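Local structure of geranylgeranyl pyrophosphate synthetase (Pyrococcus horikoshii, 1WY0) at residues Pro99-His102 with Arg103-Val107. The protein probably condenses isopentenyl diphosphate with shorter allylic diphosphates to make the C20 isoprenoid precursor geranylgeranyl diphosphate. Sequence-based numbering, arbitrary orientation.
Sequences PTVH and RIWGV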
loop_
_atom_site.group_PDB
_atom_site.type_symbol
_atom_site.label_atom_id
_atom_site.label_comp_id
_atom_site.label_asym_id
_atom_site.label_seq_id
_atom_site.Cartn_x
_atom_site.Cartn_y
_atom_site.Cartn_z
ATOM N N PRO A 99 -8.247 -7.159 -19.837
ATOM C CA PRO A 99 -6.924 -7.458 -19.292
ATOM C C PRO A 99 -6.733 -6.860 -17.889
ATOM O O PRO A 99 -7.349 -5.869 -17.526
ATOM C CB PRO A 99 -5.894 -6.863 -20.250
ATOM C CG PRO A 99 -6.595 -6.597 -21.582
ATOM C CD PRO A 99 -8.113 -6.447 -21.105
ATOM N N THR A 100 -5.881 -7.522 -17.076
ATOM C CA THR A 100 -5.601 -6.998 -15.741
ATOM C C THR A 100 -4.647 -5.791 -15.792
ATOM O O THR A 100 -3.990 -5.515 -16.785
ATOM C CB THR A 100 -4.995 -8.112 -14.884
ATOM O OG1 THR A 100 -3.980 -8.788 -15.626
ATOM C CG2 THR A 100 -6.081 -9.116 -14.491
ATOM N N VAL A 101 -4.621 -5.043 -14.672
ATOM C CA VAL A 101 -3.801 -3.836 -14.637
ATOM C C VAL A 101 -2.338 -4.144 -14.954
ATOM O O VAL A 101 -1.687 -3.476 -15.746
ATOM C CB VAL A 101 -3.912 -3.229 -13.243
ATOM C CG1 VAL A 101 -2.965 -2.037 -13.120
ATOM C CG2 VAL A 101 -5.337 -2.770 -12.990
ATOM N N HIS A 102 -1.755 -5.168 -14.344
ATOM C CA HIS A 102 -0.342 -5.452 -14.580
ATOM C C HIS A 102 -0.006 -5.851 -16.022
ATOM O O HIS A 102 1.074 -5.543 -16.519
ATOM C CB HIS A 102 0.159 -6.502 -13.579
ATOM C CG HIS A 102 -0.346 -7.888 -13.833
ATOM N ND1 HIS A 102 -1.461 -8.404 -13.201
ATOM C CD2 HIS A 102 0.085 -8.850 -14.681
ATOM C CE1 HIS A 102 -1.697 -9.622 -13.652
ATOM N NE2 HIS A 102 -0.772 -9.917 -14.551
ATOM N N ARG A 103 -0.933 -6.509 -16.710
ATOM C CA ARG A 103 -0.681 -6.896 -18.091
ATOM C C ARG A 103 -0.708 -5.700 -19.030
ATOM O O ARG A 103 0.040 -5.658 -20.008
ATOM C CB ARG A 103 -1.703 -7.929 -18.559
ATOM C CG ARG A 103 -1.573 -9.290 -17.895
ATOM C CD ARG A 103 -2.436 -10.294 -18.626
ATOM N NE ARG A 103 -2.114 -10.311 -20.052
ATOM C CZ ARG A 103 -3.002 -10.523 -21.017
ATOM N NH1 ARG A 103 -4.278 -10.740 -20.714
ATOM N NH2 ARG A 103 -2.614 -10.503 -22.285
ATOM N N ILE A 104 -1.564 -4.724 -18.738
ATOM C CA ILE A 104 -1.670 -3.530 -19.569
ATOM C C ILE A 104 -0.564 -2.508 -19.328
ATOM O O ILE A 104 0.024 -1.980 -20.278
ATOM C CB ILE A 104 -2.996 -2.785 -19.332
ATOM C CG1 ILE A 104 -4.191 -3.678 -19.667
ATOM C CG2 ILE A 104 -3.040 -1.528 -20.184
ATOM C CD1 ILE A 104 -5.531 -2.983 -19.416
ATOM N N TRP A 105 -0.294 -2.214 -18.059
ATOM C CA TRP A 105 0.709 -1.219 -17.700
ATOM C C TRP A 105 2.008 -1.803 -17.144
ATOM O O TRP A 105 2.972 -1.083 -16.907
ATOM C CB TRP A 105 0.091 -0.233 -16.699
ATOM C CG TRP A 105 -0.957 0.645 -17.322
ATOM C CD1 TRP A 105 -0.741 1.722 -18.144
ATOM C CD2 TRP A 105 -2.385 0.496 -17.231
ATOM N NE1 TRP A 105 -1.941 2.245 -18.569
ATOM C CE2 TRP A 105 -2.965 1.516 -18.026
ATOM C CE3 TRP A 105 -3.228 -0.400 -16.559
ATOM C CZ2 TRP A 105 -4.353 1.664 -18.168
ATOM C CZ3 TRP A 105 -4.607 -0.253 -16.700
ATOM C CH2 TRP A 105 -5.155 0.775 -17.500
ATOM N N GLY A 106 2.043 -3.112 -16.953
ATOM C CA GLY A 106 3.248 -3.727 -16.425
ATOM C C GLY A 106 3.128 -3.910 -14.927
ATOM O O GLY A 106 2.294 -3.276 -14.287
ATOM N N VAL A 107 3.964 -4.770 -14.374
ATOM C CA VAL A 107 3.953 -5.074 -12.951
ATOM C C VAL A 107 4.308 -3.883 -12.054
ATOM O O VAL A 107 3.643 -3.643 -11.046
ATOM C CB VAL A 107 4.910 -6.263 -12.675
ATOM C CG1 VAL A 107 5.110 -6.466 -11.188
ATOM C CG2 VAL A 107 4.334 -7.517 -13.310
#
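Thr-100 OG1 sits 3.3 Å from Arg-103 CG, the arginine chain passing slantwise over the hydroxyl. The same OG1 also lies 3.1 Å above the plane of the His-102 ring, toward its rim, and is within hydrogen-bonding range of the backbone oxygens of Asp-92 and Glu-93, which must share its single proton. His-102 CG stands between its backbone N and carbonyl carbon (chi1 72°), which folds the imidazole back over the start of the helix and brings NE2 to 3.5 Å from Arg-103 CG. The imidazole meets the aliphatic part of the arginine, ring and guanidinium planes lying 59° apart; a bend at chi3 carries the guanidinium on toward Pro-99, and its NH1 makes a weak hydrogen bond to Glu-93 O. These residues form the start of the short helix 101-105 in the all-helical polyprenyl synthetase fold, Thr-100 at its N-cap position without a side-chain capping bond. Thr-100 and His-102 both touch Asp-87 of helix 69-90, in the DDxxD motif that in related enzymes binds the magnesium-diphosphate of the allylic substrate. Two i to i+4 bonds hold the turn: Trp-105 N to Val-101 O, 3.0 Å and nearly straight at 173°, and Ile-104 N to Thr-100 O at 3.2 Å. Ile-104 CG1 packs 3.7 Å from Pro-99 CB, while its CG2 branch lies over the centre of the Trp-105 indole. Val-101 CG1 meets Trp-105 CE3 at 3.8 Å, and the indole also packs edge-to-face with His-40 of helix 32-40. Gly-106 is the first to leave helical angles, with positive phi, and stands at the N-cap position of helix 107-126.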